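Local coordinates for tripeptidase (PDB 3RZA), which probably hydrolyses tripeptides as a metal-dependent aminopeptidase of the M20 family, at residues K53-L59 against M137-Q142; L72-V78 against I167-L172; K230-R234 against T292-L296. One frame throughout, in Å; residues are numbered along the deposited sequence. Where two conformers were deposited one is given.

How the interactions relate
Interactions 1 and 2 lie in the metal-binding part of the chain; interaction 3 lies in a part that touches the second subunit, probably the lid domain. The first two have centres about 20 Å apart and nearest atoms about 5 Å apart. Their segments alternate along the chain. Interaction 1 packs on strands 77-81 and 154-159; interaction 2 includes the start of 77-81 and touches 154-159. The side chains of Met-137 and Ala-169 each lie about 11 Å from the zinc ion, which shares Asp-129 with a calcium ion. Leu-72 O of interaction 2 binds a different calcium, with Ala-67 and His-69. Interaction 3 is remote, its centre about 57 Å from interaction 1's and 41 Å from interaction 2's.

Interaction 1: K53-L59 against M137-Q142; sequences KFIALGL and MLEVLQ
The last turn of helix 46-56 and the chain just beyond it lie against helix 128-147, with Phe-54 CA 7.4 Å from Leu-138 CA and Leu-57 CA 6.5 Å from Gln-142 CA. No hydrogen bond crosses; the contact is apolar. Leu-138 places CD2 over one face of the Phe-54 ring, 3.9 Å from the ring centroid and 14° off the normal, a CH-pi contact. Leu-141 meets the same ring at its edge, with Leu-141 CD1 3.5 Å from Phe-54 CD1. Two leucines of one helix thus hold the ring from face and edge. The first torsion of Phe-54 (chi1 -77°) sets CG anti to the carbonyl carbon, and the ring reaches across to both.

Helix 46-56 closes in a Schellman motif: Gly-58 takes positive phi and its N bonds to Ile-55 O, while Leu-59 N makes a weak bond to Phe-54 O. This turn brings Leu-59 back to the interface, tip to tip with Leu-141, Leu-59 CD1 to Leu-141 CD2 being 3.7 Å. Leu-57 splits its branches. Leu-57 CD1 lies 3.7 Å from Leu-141 CB, and CD2 packs on CA and CB of Gln-142. The aliphatic part of Lys-53 crosses Leu-138, but its NZ forms a salt bridge with Glu-32. Phe-156 of strand 154-159 touches Leu-59, Leu-141 and Met-137.

Interaction 2: L72-V78 against I167-L172; sequences LGANNLV and IGAKEL. With CA (calcium ion), chain E.
A calcium site closes one end of this contact: Leu-72 O binds the ion at 2.4 Å, with Ala-67, His-69 and three waters as the other ligands. The side chain of Leu-72 turns to helix 167-171. Leu-72 CD2 lies 3.8 Å from Ile-167 CG2, and Leu-72 CD1 rests near Gly-168 CA and Glu-171 CG. Ile-167 CG2, anti to the backbone N, makes the contact; CG1 lies anti to the carbonyl carbon (chi1 -61°).

Asn-76 makes the polar link. Asn-76 ND2 donates to Gly-168 O at 3.0 Å, with an N-H...O angle of 143°. The donor comes from well above the carbonyl plane, and the acceptor is tilted from the amide plane of Asn-76. ND2 also bonds to Asp-64 OD2, and OD1 accepts from Val-160 N. These three bonds fix the rotation of the buried amide and satisfy both its ends. Gly-168 lets the amide come close: Asn-76 OD1 lies 3.7 Å from Gly-168 CA. Leu-172 also packs on the amide, with Leu-172 CD1 3.5 Å from Asn-76 ND2 and 3.6 Å from Asn-76 CB. A looser touch joins the same CD1 to Val-78 CG2.

Segment 72-78 runs from the calcium loop into strand 77-81, which pairs with strands 60-63 and 154-159. Helix 167-171 meets helix 344-348 through Ala-169 and Lys-170, and Leu-172, just past it, touches Ile-348 and Val-157 of strand 154-159.

Interaction 3: K230-R234 against T292-L296; sequences KAISR and TASEL
Arg-234 and Glu-295 form a salt bridge across the ends of two helices. Arg-234 NH1 donates to Glu-295 OE1 at 2.9 Å with an angle of 162°. The acceptor lies in the guanidinium plane, but OE1 is met from above the carboxylate plane, and the two planes are 37° apart. A weak second bond runs from Arg-234 NH2 to the same OE1 at 3.3 Å. OE1 thus takes two guanidinium N-H groups, one weakly. Water 4 weakly accepts from NH2; its approach to OE1 is doubtfully short.

Thr-292 sits beside this bridge without bonding to it. Thr-292 OG1 comes within 3.2 Å of Arg-234 NH1 at a poor angle. That hydroxyl is instead satisfied by Val-288 O, one turn back in its own helix. The methyl CG2 covers one face of the guanidinium, 3.9 Å above its centre. Arg-234 is extended from CG to NE, which carries the group across to Thr-292 and Glu-295.

The rest is apolar. Ala-231 CB lies 4.1 Å from Thr-292 CB. The Lys-230 and Leu-296 side chains cross at about a right angle, with Lys-230 CD 3.7 Å from Leu-296 CD1.

Helix 224-234 packs here on helix 275-295, probably in the lid (dimerisation) domain of M20 peptidases. Ala-231 touches Phe-289, and Leu-296, just past the helix, touches Ile-227. Ile-232 turns to strand 244-253, and Lys-230 packs on Ser-233 of the second subunit.

Interaction 1: K53-L59 against M137-Q142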
loop_
_atom_site.group_PDB
_atom_site.type_symbol
_atom_site.label_atom_id
_atom_site.label_comp_id
_atom_site.label_asym_id
_atom_site.label_seq_id
_atom_site.Cartn_x
_atom_site.Cartn_y
_atom_site.Cartn_z
ATOM N N LYS A 53 -12.378 -11.581 -42.536
ATOM C CA LYS A 53 -11.499 -12.696 -42.879
ATOM C C LYS A 53 -12.241 -14.037 -42.843
ATOM O O LYS A 53 -12.091 -14.831 -43.759
ATOM C CB LYS A 53 -10.270 -12.744 -41.982
ATOM C CG LYS A 53 -9.307 -11.620 -42.257
ATOM C CD LYS A 53 -8.056 -11.684 -41.416
ATOM C CE LYS A 53 -7.150 -10.477 -41.703
ATOM N NZ LYS A 53 -6.606 -10.493 -43.094
ATOM N N PHE A 54 -13.067 -14.253 -41.816
ATOM C CA PHE A 54 -13.816 -15.523 -41.685
ATOM C C PHE A 54 -14.917 -15.667 -42.732
ATOM O O PHE A 54 -15.041 -16.738 -43.334
ATOM C CB PHE A 54 -14.361 -15.731 -40.243
ATOM C CG PHE A 54 -13.314 -16.180 -39.279
ATOM C CD1 PHE A 54 -12.822 -17.485 -39.335
ATOM C CD2 PHE A 54 -12.777 -15.303 -38.338
ATOM C CE1 PHE A 54 -11.826 -17.917 -38.456
ATOM C CE2 PHE A 54 -11.787 -15.717 -37.461
ATOM C CZ PHE A 54 -11.304 -17.032 -37.517
ATOM N N ILE A 55 -15.663 -14.589 -42.981
ATOM C CA ILE A 55 -16.690 -14.558 -44.037
ATOM C C ILE A 55 -16.079 -14.788 -45.422
ATOM O O ILE A 55 -16.564 -15.630 -46.169
ATOM C CB ILE A 55 -17.478 -13.227 -44.075
ATOM C CG1 ILE A 55 -18.302 -13.023 -42.809
ATOM C CG2 ILE A 55 -18.455 -13.203 -45.281
ATOM C CD1 ILE A 55 -18.942 -11.636 -42.728
ATOM N N ALA A 56 -15.001 -14.065 -45.738
ATOM C CA ALA A 56 -14.271 -14.244 -47.016
ATOM C C ALA A 56 -13.767 -15.692 -47.261
ATOM O O ALA A 56 -13.657 -16.119 -48.411
ATOM C CB ALA A 56 -13.108 -13.267 -47.096
ATOM N N LEU A 57 -13.481 -16.431 -46.180
ATOM C CA LEU A 57 -13.114 -17.870 -46.251
ATOM C C LEU A 57 -14.330 -18.842 -46.364
ATOM O O LEU A 57 -14.127 -20.053 -46.389
ATOM C CB LEU A 57 -12.226 -18.257 -45.036
ATOM C CG LEU A 57 -10.812 -17.646 -45.011
ATOM C CD1 LEU A 57 -10.198 -17.765 -43.656
ATOM C CD2 LEU A 57 -9.921 -18.311 -46.040
ATOM N N GLY A 58 -15.566 -18.304 -46.415
ATOM C CA GLY A 58 -16.798 -19.059 -46.742
ATOM C C GLY A 58 -17.669 -19.449 -45.539
ATOM O O GLY A 58 -18.520 -20.348 -45.654
ATOM N N LEU A 59 -17.489 -18.771 -44.398
ATOM C CA LEU A 59 -18.176 -19.131 -43.143
ATOM C C LEU A 59 -19.370 -18.209 -42.927
ATOM O O LEU A 59 -19.326 -17.052 -43.345
ATOM C CB LEU A 59 -17.216 -19.056 -41.952
ATOM C CG LEU A 59 -16.225 -20.234 -41.841
ATOM C CD1 LEU A 59 -15.089 -20.144 -42.877
ATOM C CD2 LEU A 59 -15.648 -20.352 -40.442
HETATM N N MSE A 137 -5.888 -20.867 -37.153
HETATM C CA MSE A 137 -7.262 -21.041 -37.655
HETATM C C MSE A 137 -7.457 -20.523 -39.094
HETATM O O MSE A 137 -7.997 -21.235 -39.953
HETATM C CB MSE A 137 -8.261 -20.315 -36.764
HETATM C CG MSE A 137 -8.520 -20.911 -35.399
HETATM SE SE MSE A 137 -9.597 -19.646 -34.400
HETATM C CE MSE A 137 -9.723 -20.722 -32.874
ATOM N N LEU A 138 -7.015 -19.290 -39.353
ATOM C CA LEU A 138 -7.238 -18.655 -40.669
ATOM C C LEU A 138 -6.510 -19.403 -41.792
ATOM O O LEU A 138 -7.090 -19.655 -42.842
ATOM C CB LEU A 138 -6.828 -17.172 -40.642
ATOM C CG LEU A 138 -7.702 -16.285 -39.728
ATOM C CD1 LEU A 138 -7.009 -14.973 -39.367
ATOM C CD2 LEU A 138 -9.019 -16.010 -40.363
ATOM N N GLU A 139 -5.257 -19.774 -41.542
ATOM C CA GLU A 139 -4.478 -20.565 -42.482
ATOM C C GLU A 139 -5.132 -21.915 -42.772
ATOM O O GLU A 139 -5.240 -22.299 -43.926
ATOM C CB GLU A 139 -3.044 -20.785 -41.943
ATOM C CG GLU A 139 -2.152 -21.730 -42.783
ATOM C CD GLU A 139 -1.943 -21.245 -44.216
ATOM O OE1 GLU A 139 -1.972 -20.011 -44.460
ATOM O OE2 GLU A 139 -1.732 -22.096 -45.100
ATOM N N VAL A 140 -5.535 -22.634 -41.732
ATOM C CA VAL A 140 -6.211 -23.937 -41.910
ATOM C C VAL A 140 -7.471 -23.817 -42.783
ATOM O O VAL A 140 -7.670 -24.628 -43.701
ATOM C CB VAL A 140 -6.542 -24.629 -40.533
ATOM C CG1 VAL A 140 -7.556 -25.779 -40.702
ATOM C CG2 VAL A 140 -5.284 -25.143 -39.900
ATOM N N LEU A 141 -8.278 -22.779 -42.533
ATOM C CA LEU A 141 -9.484 -22.530 -43.347
ATOM C C LEU A 141 -9.122 -22.299 -44.799
ATOM O O LEU A 141 -9.769 -22.865 -45.684
ATOM C CB LEU A 141 -10.311 -21.339 -42.811
ATOM C CG LEU A 141 -11.198 -21.650 -41.611
ATOM C CD1 LEU A 141 -11.696 -20.373 -40.969
ATOM C CD2 LEU A 141 -12.395 -22.580 -42.009
ATOM N N GLN A 142 -8.057 -21.522 -45.026
ATOM C CA GLN A 142 -7.591 -21.239 -46.386
ATOM C C GLN A 142 -7.057 -22.493 -47.099
ATOM O O GLN A 142 -7.280 -22.646 -48.273
ATOM C CB GLN A 142 -6.541 -20.114 -46.395
ATOM C CG GLN A 142 -6.337 -19.492 -47.774
ATOM C CD GLN A 142 -5.908 -18.019 -47.719
ATOM O OE1 GLN A 142 -5.892 -17.396 -46.656
ATOM N NE2 GLN A 142 -5.549 -17.471 -48.871
#

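Interaction 2: L72-V78 against I167-L172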
loop_
_atom_site.group_PDB
_atom_site.type_symbol
_atom_site.label_atom_id
_atom_site.label_comp_id
_atom_site.label_asym_id
_atom_site.label_seq_id
_atom_site.Cartn_x
_atom_site.Cartn_y
_atom_site.Cartn_z
ATOM N N LEU A 72 -16.028 -4.770 -22.118
ATOM C CA LEU A 72 -15.794 -5.425 -23.430
ATOM C C LEU A 72 -16.099 -4.444 -24.575
ATOM O O LEU A 72 -17.146 -3.801 -24.580
ATOM C CB LEU A 72 -16.678 -6.657 -23.593
ATOM C CG LEU A 72 -16.592 -7.788 -22.557
ATOM C CD1 LEU A 72 -17.669 -8.832 -22.873
ATOM C CD2 LEU A 72 -15.238 -8.417 -22.572
ATOM N N GLY A 73 -15.179 -4.343 -25.532
ATOM C CA GLY A 73 -15.280 -3.376 -26.638
ATOM C C GLY A 73 -15.874 -3.928 -27.928
ATOM O O GLY A 73 -15.953 -3.196 -28.901
ATOM N N ALA A 74 -16.258 -5.215 -27.945
ATOM C CA ALA A 74 -16.860 -5.829 -29.125
ATOM C C ALA A 74 -17.577 -7.122 -28.764
ATOM O O ALA A 74 -17.385 -7.679 -27.675
ATOM C CB ALA A 74 -15.791 -6.079 -30.242
ATOM N N ASN A 75 -18.420 -7.575 -29.688
ATOM C CA ASN A 75 -19.126 -8.850 -29.555
ATOM C C ASN A 75 -18.189 -9.996 -29.850
ATOM O O ASN A 75 -17.251 -9.849 -30.643
ATOM C CB ASN A 75 -20.320 -8.922 -30.531
ATOM C CG ASN A 75 -21.303 -7.793 -30.339
ATOM O OD1 ASN A 75 -21.638 -7.437 -29.211
ATOM N ND2 ASN A 75 -21.790 -7.232 -31.445
ATOM N N ASN A 76 -18.484 -11.159 -29.274
ATOM C CA ASN A 76 -17.835 -12.410 -29.695
ATOM C C ASN A 76 -18.325 -12.763 -31.098
ATOM O O ASN A 76 -19.409 -12.350 -31.480
ATOM C CB ASN A 76 -18.161 -13.577 -28.763
ATOM C CG ASN A 76 -17.837 -13.297 -27.310
ATOM O OD1 ASN A 76 -16.689 -13.067 -26.950
ATOM N ND2 ASN A 76 -18.851 -13.362 -26.460
ATOM N N LEU A 77 -17.513 -13.508 -31.851
ATOM C CA LEU A 77 -17.878 -14.009 -33.193
ATOM C C LEU A 77 -17.996 -15.528 -33.115
ATOM O O LEU A 77 -17.119 -16.170 -32.547
ATOM C CB LEU A 77 -16.798 -13.646 -34.203
ATOM C CG LEU A 77 -16.468 -12.171 -34.394
ATOM C CD1 LEU A 77 -15.218 -11.977 -35.235
ATOM C CD2 LEU A 77 -17.658 -11.450 -35.019
ATOM N N VAL A 78 -19.098 -16.080 -33.620
ATOM C CA VAL A 78 -19.271 -17.521 -33.808
ATOM C C VAL A 78 -19.416 -17.764 -35.327
ATOM O O VAL A 78 -20.402 -17.346 -35.921
ATOM C CB VAL A 78 -20.516 -18.047 -33.039
ATOM C CG1 VAL A 78 -20.708 -19.564 -33.264
ATOM C CG2 VAL A 78 -20.398 -17.727 -31.531
ATOM N N ILE A 167 -14.253 -12.945 -19.705
ATOM C CA ILE A 167 -15.498 -12.199 -19.618
ATOM C C ILE A 167 -16.352 -12.357 -20.888
ATOM O O ILE A 167 -17.577 -12.475 -20.791
ATOM C CB ILE A 167 -15.251 -10.666 -19.343
ATOM C CG1 ILE A 167 -14.520 -10.439 -18.018
ATOM C CG2 ILE A 167 -16.554 -9.909 -19.316
ATOM C CD1 ILE A 167 -15.307 -10.897 -16.748
ATOM N N GLY A 168 -15.712 -12.375 -22.062
ATOM C CA GLY A 168 -16.428 -12.651 -23.317
ATOM C C GLY A 168 -17.018 -14.051 -23.364
ATOM O O GLY A 168 -18.198 -14.208 -23.706
ATOM N N ALA A 169 -16.218 -15.057 -22.990
ATOM C CA ALA A 169 -16.748 -16.434 -22.810
ATOM C C ALA A 169 -17.971 -16.495 -21.847
ATOM O O ALA A 169 -18.939 -17.232 -22.109
ATOM C CB ALA A 169 -15.641 -17.384 -22.327
ATOM N N LYS A 170 -17.919 -15.706 -20.768
ATOM C CA LYS A 170 -19.035 -15.596 -19.792
ATOM C C LYS A 170 -20.278 -14.904 -20.322
ATOM O O LYS A 170 -21.371 -15.133 -19.808
ATOM C CB LYS A 170 -18.581 -14.857 -18.521
ATOM C CG LYS A 170 -17.700 -15.688 -17.621
ATOM C CD LYS A 170 -17.041 -14.867 -16.523
ATOM C CE LYS A 170 -16.196 -15.771 -15.620
ATOM N NZ LYS A 170 -15.295 -15.000 -14.763
ATOM N N GLU A 171 -20.100 -14.011 -21.295
ATOM C CA GLU A 171 -21.220 -13.322 -21.979
ATOM C C GLU A 171 -21.662 -14.022 -23.263
ATOM O O GLU A 171 -22.623 -13.587 -23.896
ATOM C CB GLU A 171 -20.815 -11.872 -22.290
ATOM C CG GLU A 171 -20.579 -11.011 -21.041
ATOM C CD GLU A 171 -21.870 -10.674 -20.301
ATOM O OE1 GLU A 171 -22.777 -10.103 -20.936
ATOM O OE2 GLU A 171 -21.970 -10.972 -19.094
ATOM N N LEU A 172 -20.974 -15.103 -23.634
ATOM C CA LEU A 172 -21.275 -15.854 -24.850
ATOM C C LEU A 172 -22.723 -16.395 -24.869
ATOM O O LEU A 172 -23.187 -17.004 -23.897
ATOM C CB LEU A 172 -20.274 -17.010 -25.013
ATOM C CG LEU A 172 -20.018 -17.652 -26.360
ATOM C CD1 LEU A 172 -19.518 -16.635 -27.383
ATOM C CD2 LEU A 172 -18.981 -18.743 -26.149
HETATM CA CA CA E . -18.823 -2.152 -24.046
HETATM O O HOH W 1 -17.165 -1.037 -22.879
HETATM O O HOH W 2 -19.074 -0.940 -26.277
HETATM O O HOH W 3 -20.723 -0.845 -22.827
#

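Interaction 3: K230-R234 against T292-L296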
loop_
_atom_site.group_PDB
_atom_site.type_symbol
_atom_site.label_atom_id
_atom_site.label_comp_id
_atom_site.label_asym_id
_atom_site.label_seq_id
_atom_site.Cartn_x
_atom_site.Cartn_y
_atom_site.Cartn_z
ATOM N N LYS A 230 -0.734 -11.813 11.727
ATOM C CA LYS A 230 -0.983 -13.007 12.517
ATOM C C LYS A 230 -1.917 -13.979 11.788
ATOM O O LYS A 230 -1.616 -15.173 11.740
ATOM C CB LYS A 230 -1.505 -12.663 13.924
ATOM C CG LYS A 230 -0.408 -12.187 14.848
ATOM C CD LYS A 230 -0.943 -11.729 16.191
ATOM C CE LYS A 230 0.202 -11.493 17.175
ATOM N NZ LYS A 230 -0.246 -11.135 18.532
ATOM N N ALA A 231 -2.988 -13.461 11.154
ATOM C CA ALA A 231 -3.920 -14.313 10.386
ATOM C C ALA A 231 -3.196 -15.110 9.284
ATOM O O ALA A 231 -3.345 -16.335 9.204
ATOM C CB ALA A 231 -5.042 -13.497 9.795
ATOM N N ILE A 232 -2.354 -14.408 8.524
ATOM C CA ILE A 232 -1.514 -14.989 7.468
ATOM C C ILE A 232 -0.539 -16.057 7.987
ATOM O O ILE A 232 -0.377 -17.101 7.327
ATOM C CB ILE A 232 -0.715 -13.898 6.700
ATOM C CG1 ILE A 232 -1.639 -13.050 5.838
ATOM C CG2 ILE A 232 0.370 -14.521 5.820
ATOM C CD1 ILE A 232 -0.898 -11.814 5.232
ATOM N N SER A 233 0.058 -15.833 9.161
ATOM C CA SER A 233 0.962 -16.835 9.787
ATOM C C SER A 233 0.231 -18.105 10.244
ATOM O O SER A 233 0.819 -19.182 10.280
ATOM C CB SER A 233 1.732 -16.226 10.972
ATOM O OG SER A 233 2.373 -17.231 11.759
ATOM N N ARG A 234 -1.055 -17.973 10.597
ATOM C CA ARG A 234 -1.882 -19.130 10.994
ATOM C C ARG A 234 -2.398 -19.981 9.817
ATOM O O ARG A 234 -2.872 -21.069 10.037
ATOM C CB ARG A 234 -3.092 -18.667 11.813
ATOM C CG ARG A 234 -2.746 -17.944 13.082
ATOM C CD ARG A 234 -4.000 -17.468 13.770
ATOM N NE ARG A 234 -3.701 -16.686 14.973
ATOM C CZ ARG A 234 -4.553 -16.441 15.981
ATOM N NH1 ARG A 234 -5.819 -16.861 15.946
ATOM N NH2 ARG A 234 -4.137 -15.736 17.033
ATOM N N THR A 292 -9.231 -14.703 13.989
ATOM C CA THR A 292 -8.036 -13.962 14.429
ATOM C C THR A 292 -8.336 -12.491 14.744
ATOM O O THR A 292 -7.869 -11.959 15.773
ATOM C CB THR A 292 -6.890 -14.025 13.393
ATOM O OG1 THR A 292 -6.551 -15.393 13.155
ATOM C CG2 THR A 292 -5.623 -13.272 13.896
ATOM N N ALA A 293 -9.085 -11.839 13.848
ATOM C CA ALA A 293 -9.554 -10.464 14.055
ATOM C C ALA A 293 -10.364 -10.329 15.341
ATOM O O ALA A 293 -10.097 -9.455 16.169
ATOM C CB ALA A 293 -10.383 -9.995 12.856
ATOM N N SER A 294 -11.313 -11.219 15.515
ATOM C CA SER A 294 -12.198 -11.178 16.681
ATOM C C SER A 294 -11.449 -11.428 17.999
ATOM O O SER A 294 -11.641 -10.670 18.958
ATOM C CB SER A 294 -13.336 -12.175 16.515
ATOM O OG SER A 294 -14.073 -12.261 17.691
ATOM N N GLU A 295 -10.590 -12.461 18.020
ATOM C CA GLU A 295 -9.714 -12.777 19.194
ATOM C C GLU A 295 -8.907 -11.574 19.684
ATOM O O GLU A 295 -8.800 -11.365 20.863
ATOM C CB GLU A 295 -8.720 -13.918 18.881
ATOM C CG GLU A 295 -9.258 -15.339 19.077
ATOM C CD GLU A 295 -8.341 -16.431 18.468
ATOM O OE1 GLU A 295 -7.091 -16.252 18.448
ATOM O OE2 GLU A 295 -8.876 -17.472 18.001
ATOM N N LEU A 296 -8.358 -10.799 18.742
ATOM C CA LEU A 296 -7.462 -9.679 19.037
ATOM C C LEU A 296 -8.187 -8.323 19.170
ATOM O O LEU A 296 -7.536 -7.301 19.413
ATOM C CB LEU A 296 -6.354 -9.616 17.962
ATOM C CG LEU A 296 -5.403 -10.829 17.914
ATOM C CD1 LEU A 296 -4.507 -10.825 16.634
ATOM C CD2 LEU A 296 -4.537 -10.882 19.158
HETATM O O HOH W 4 -5.603 -14.877 19.884
#